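PDB 5MP7: ribose-phosphate pyrophosphokinase from Mycobacterium smegmatis, which probably transfers the pyrophosphoryl group of ATP to the 1-hydroxyl of ribose 5-phosphate, making the nucleotide precursor PRPP with the help of magnesium. Local coordinates for residues P21-V33 with L299-A311. Sequence-based numbering, arbitrary orientation.
Sequences PELADQVAKELDV and LSIAPLLANTIRA
Ala-302 and Ala-306, one turn apart, bring helix 302-311 close against helix 21-31. Ala-302 CB lies 3.6 Å from Gln-26 CB. One turn on, Glu-30 CB is 3.5 Å from Ala-306 CB. Such small side chains let the axes approach to 8.7 Å, crossing at -54°. Beside these pairs, on the buried side, Val-27 spreads its two methyls: CG1, anti to the backbone N (chi1 167°), reaches Ile-309 CD1, while CG2 touches the CB atoms of Ala-302 and Leu-305. Branched and apolar, valine serves both directions. Leu-31 and Leu-23 do not aim their CB atoms at the other helix, but leucine's longer branch brings their ends to it: Leu-31 meets Ile-309 at about a right angle, CD1 lying 4.0 Å from Ile-309 CG2, and Leu-23 extends CD1 to Ile-301 CG2.

Ser-300's short hydroxyl does two jobs: OG donates to Gln-26 OE1 (2.7 Å) from above the amide carbonyl plane and accepts from Ala-302 N in a capping bond of 162°. Gln-26, extended beyond CG, carries its amide past Ala-302 to Ser-300; Asn-283 ND2 also donates to OE1. Crossing angle and four-residue spacing are consistent with ridges-into-grooves packing, alanines at the closest points. Helix 302-314 follows strand 296-299 of the second sheet but packs on the N-terminal domain, also touching Met-153, and so ties the two PRTase-like halves together.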
loop_
_atom_site.group_PDB
_atom_site.type_symbol
_atom_site.label_atom_id
_atom_site.label_comp_id
_atom_site.label_asym_id
_atom_site.label_seq_id
_atom_site.Cartn_x
_atom_site.Cartn_y
_atom_site.Cartn_z
ATOM N N PRO A 21 48.251 -22.841 17.787
ATOM C CA PRO A 21 49.183 -23.134 16.683
ATOM C C PRO A 21 50.700 -23.043 17.004
ATOM O O PRO A 21 51.477 -23.817 16.439
ATOM C CB PRO A 21 48.765 -22.139 15.577
ATOM C CG PRO A 21 47.896 -21.102 16.247
ATOM C CD PRO A 21 47.352 -21.697 17.503
ATOM N N GLU A 22 51.119 -22.142 17.883
ATOM C CA GLU A 22 52.536 -22.072 18.277
ATOM C C GLU A 22 53.011 -23.343 18.948
ATOM O O GLU A 22 54.128 -23.805 18.695
ATOM C CB GLU A 22 52.821 -20.843 19.184
ATOM C CG GLU A 22 52.816 -19.468 18.402
ATOM C CD GLU A 22 52.762 -18.222 19.301
ATOM O OE1 GLU A 22 53.033 -18.338 20.520
ATOM O OE2 GLU A 22 52.451 -17.111 18.792
ATOM N N LEU A 23 52.187 -23.921 19.817
ATOM C CA LEU A 23 52.597 -25.133 20.508
ATOM C C LEU A 23 52.743 -26.257 19.502
ATOM O O LEU A 23 53.711 -27.018 19.572
ATOM C CB LEU A 23 51.616 -25.548 21.586
ATOM C CG LEU A 23 51.967 -26.789 22.408
ATOM C CD1 LEU A 23 53.313 -26.657 23.122
ATOM C CD2 LEU A 23 50.867 -27.011 23.425
ATOM N N ALA A 24 51.772 -26.370 18.597
ATOM C CA ALA A 24 51.796 -27.431 17.581
ATOM C C ALA A 24 53.040 -27.359 16.710
ATOM O O ALA A 24 53.670 -28.360 16.414
ATOM C CB ALA A 24 50.529 -27.380 16.713
ATOM N N ASP A 25 53.381 -26.149 16.308
ATOM C CA ASP A 25 54.576 -25.903 15.522
ATOM C C ASP A 25 55.839 -26.233 16.299
ATOM O O ASP A 25 56.731 -26.830 15.722
ATOM C CB ASP A 25 54.542 -24.452 15.062
ATOM C CG ASP A 25 55.865 -23.951 14.563
ATOM O OD1 ASP A 25 56.185 -24.196 13.367
ATOM O OD2 ASP A 25 56.581 -23.298 15.397
ATOM N N GLN A 26 55.919 -25.857 17.581
ATOM C CA GLN A 26 57.092 -26.196 18.416
ATOM C C GLN A 26 57.259 -27.703 18.598
ATOM O O GLN A 26 58.365 -28.205 18.512
ATOM C CB GLN A 26 57.018 -25.579 19.803
ATOM C CG GLN A 26 57.298 -24.082 19.878
ATOM C CD GLN A 26 56.899 -23.452 21.215
ATOM O OE1 GLN A 26 56.689 -24.122 22.228
ATOM N NE2 GLN A 26 56.785 -22.143 21.208
ATOM N N VAL A 27 56.156 -28.432 18.787
ATOM C CA VAL A 27 56.218 -29.865 18.965
ATOM C C VAL A 27 56.645 -30.562 17.676
ATOM O O VAL A 27 57.466 -31.456 17.703
ATOM C CB VAL A 27 54.865 -30.420 19.402
ATOM C CG1 VAL A 27 54.847 -31.939 19.285
ATOM C CG2 VAL A 27 54.568 -30.049 20.840
ATOM N N ALA A 28 56.056 -30.142 16.560
ATOM C CA ALA A 28 56.402 -30.633 15.236
ATOM C C ALA A 28 57.877 -30.460 14.918
ATOM O O ALA A 28 58.495 -31.368 14.389
ATOM C CB ALA A 28 55.566 -29.923 14.177
ATOM N N LYS A 29 58.428 -29.294 15.233
ATOM C CA LYS A 29 59.857 -29.052 15.045
ATOM C C LYS A 29 60.721 -29.954 15.850
ATOM O O LYS A 29 61.682 -30.449 15.330
ATOM C CB LYS A 29 60.216 -27.620 15.365
ATOM C CG LYS A 29 60.160 -26.735 14.136
ATOM C CD LYS A 29 59.507 -25.378 14.431
ATOM C CE LYS A 29 59.974 -24.376 13.382
ATOM N NZ LYS A 29 59.524 -22.952 13.447
ATOM N N GLU A 30 60.385 -30.188 17.111
ATOM C CA GLU A 30 61.177 -31.110 17.986
ATOM C C GLU A 30 61.193 -32.540 17.471
ATOM O O GLU A 30 62.203 -33.227 17.606
ATOM C CB GLU A 30 60.644 -31.122 19.418
ATOM C CG GLU A 30 60.705 -29.742 20.088
ATOM C CD GLU A 30 62.126 -29.354 20.509
ATOM O OE1 GLU A 30 63.092 -30.022 20.032
ATOM O OE2 GLU A 30 62.273 -28.386 21.326
ATOM N N LEU A 31 60.072 -32.973 16.896
ATOM C CA LEU A 31 59.932 -34.325 16.355
ATOM C C LEU A 31 60.429 -34.460 14.942
ATOM O O LEU A 31 60.619 -35.578 14.494
ATOM C CB LEU A 31 58.468 -34.742 16.330
ATOM C CG LEU A 31 57.818 -35.024 17.664
ATOM C CD1 LEU A 31 56.320 -35.103 17.450
ATOM C CD2 LEU A 31 58.344 -36.309 18.264
ATOM N N ASP A 32 60.601 -33.331 14.240
ATOM C CA ASP A 32 60.956 -33.306 12.817
ATOM C C ASP A 32 59.895 -33.948 11.941
ATOM O O ASP A 32 60.188 -34.703 11.011
ATOM C CB ASP A 32 62.333 -33.966 12.564
ATOM C CG ASP A 32 62.863 -33.712 11.143
ATOM O OD1 ASP A 32 62.822 -32.532 10.691
ATOM O OD2 ASP A 32 63.323 -34.688 10.482
ATOM N N VAL A 33 58.653 -33.692 12.275
ATOM C CA VAL A 33 57.530 -34.251 11.531
ATOM C C VAL A 33 56.595 -33.113 11.253
ATOM O O VAL A 33 56.284 -32.373 12.162
ATOM C CB VAL A 33 56.787 -35.314 12.375
ATOM C CG1 VAL A 33 55.481 -35.736 11.725
ATOM C CG2 VAL A 33 57.671 -36.543 12.573
ATOM N N LEU A 299 57.695 -20.671 29.945
ATOM C CA LEU A 299 58.627 -21.744 29.562
ATOM C C LEU A 299 57.903 -22.683 28.645
ATOM O O LEU A 299 56.690 -22.836 28.763
ATOM C CB LEU A 299 59.131 -22.489 30.771
ATOM C CG LEU A 299 59.732 -21.608 31.870
ATOM C CD1 LEU A 299 59.984 -22.475 33.095
ATOM C CD2 LEU A 299 61.035 -20.912 31.437
ATOM N N SER A 300 58.615 -23.285 27.705
ATOM C CA SER A 300 57.976 -24.142 26.746
ATOM C C SER A 300 57.758 -25.544 27.306
ATOM O O SER A 300 58.672 -26.118 27.847
ATOM C CB SER A 300 58.809 -24.266 25.469
ATOM O OG SER A 300 58.021 -24.919 24.459
ATOM N N ILE A 301 56.564 -26.078 27.114
ATOM C CA ILE A 301 56.267 -27.472 27.405
ATOM C C ILE A 301 56.563 -28.405 26.201
ATOM O O ILE A 301 56.400 -29.606 26.309
ATOM C CB ILE A 301 54.787 -27.612 27.864
ATOM C CG1 ILE A 301 54.643 -28.784 28.810
ATOM C CG2 ILE A 301 53.792 -27.718 26.710
ATOM C CD1 ILE A 301 55.001 -28.406 30.232
ATOM N N ALA A 302 56.977 -27.854 25.070
ATOM C CA ALA A 302 57.126 -28.627 23.868
ATOM C C ALA A 302 58.117 -29.762 23.973
ATOM O O ALA A 302 57.821 -30.858 23.472
ATOM C CB ALA A 302 57.459 -27.745 22.686
ATOM N N PRO A 303 59.307 -29.525 24.553
ATOM C CA PRO A 303 60.281 -30.640 24.599
ATOM C C PRO A 303 59.754 -31.844 25.395
ATOM O O PRO A 303 59.977 -32.987 25.004
ATOM C CB PRO A 303 61.484 -30.030 25.278
ATOM C CG PRO A 303 61.375 -28.546 24.990
ATOM C CD PRO A 303 59.900 -28.267 25.053
ATOM N N LEU A 304 59.029 -31.569 26.482
ATOM C CA LEU A 304 58.389 -32.600 27.294
ATOM C C LEU A 304 57.309 -33.375 26.489
ATOM O O LEU A 304 57.262 -34.607 26.533
ATOM C CB LEU A 304 57.785 -31.971 28.548
ATOM C CG LEU A 304 57.133 -32.882 29.588
ATOM C CD1 LEU A 304 58.149 -33.868 30.196
ATOM C CD2 LEU A 304 56.476 -32.032 30.688
ATOM N N LEU A 305 56.449 -32.646 25.775
ATOM C CA LEU A 305 55.487 -33.276 24.923
ATOM C C LEU A 305 56.143 -34.099 23.816
ATOM O O LEU A 305 55.690 -35.198 23.547
ATOM C CB LEU A 305 54.521 -32.260 24.319
ATOM C CG LEU A 305 53.454 -31.740 25.275
ATOM C CD1 LEU A 305 52.502 -30.846 24.516
ATOM C CD2 LEU A 305 52.662 -32.847 25.964
ATOM N N ALA A 306 57.201 -33.591 23.186
ATOM C CA ALA A 306 57.875 -34.335 22.111
ATOM C C ALA A 306 58.503 -35.622 22.628
ATOM O O ALA A 306 58.391 -36.641 21.972
ATOM C CB ALA A 306 58.910 -33.480 21.411
ATOM N N ASN A 307 59.124 -35.585 23.801
ATOM C CA ASN A 307 59.680 -36.795 24.409
ATOM C C ASN A 307 58.630 -37.833 24.746
ATOM O O ASN A 307 58.870 -39.025 24.554
ATOM C CB ASN A 307 60.444 -36.506 25.682
ATOM C CG ASN A 307 61.883 -36.172 25.444
ATOM O OD1 ASN A 307 62.698 -37.053 25.226
ATOM N ND2 ASN A 307 62.213 -34.904 25.514
ATOM N N THR A 308 57.478 -37.392 25.243
ATOM C CA THR A 308 56.394 -38.312 25.537
ATOM C C THR A 308 55.830 -38.970 24.281
ATOM O O THR A 308 55.588 -40.169 24.281
ATOM C CB THR A 308 55.239 -37.615 26.274
ATOM O OG1 THR A 308 55.745 -36.975 27.438
ATOM C CG2 THR A 308 54.217 -38.619 26.743
ATOM N N ILE A 309 55.626 -38.198 23.213
ATOM C CA ILE A 309 55.161 -38.744 21.927
ATOM C C ILE A 309 56.155 -39.762 21.384
ATOM O O ILE A 309 55.754 -40.828 20.924
ATOM C CB ILE A 309 54.932 -37.638 20.877
ATOM C CG1 ILE A 309 53.765 -36.765 21.322
ATOM C CG2 ILE A 309 54.662 -38.184 19.478
ATOM C CD1 ILE A 309 53.529 -35.556 20.435
ATOM N N ARG A 310 57.439 -39.454 21.478
ATOM C CA ARG A 310 58.462 -40.334 20.963
ATOM C C ARG A 310 58.454 -41.668 21.712
ATOM O O ARG A 310 58.525 -42.734 21.100
ATOM C CB ARG A 310 59.819 -39.659 21.074
ATOM C CG ARG A 310 60.913 -40.161 20.157
ATOM C CD ARG A 310 62.033 -39.131 19.737
ATOM N NE ARG A 310 62.786 -38.294 20.729
ATOM C CZ ARG A 310 62.833 -36.955 20.835
ATOM N NH1 ARG A 310 62.108 -36.155 20.059
ATOM N NH2 ARG A 310 63.594 -36.401 21.773
ATOM N N ALA A 311 58.335 -41.614 23.029
ATOM C CA ALA A 311 58.335 -42.822 23.844
ATOM C C ALA A 311 57.080 -43.688 23.632
ATOM O O ALA A 311 57.163 -44.910 23.592
ATOM C CB ALA A 311 58.444 -42.454 25.308
#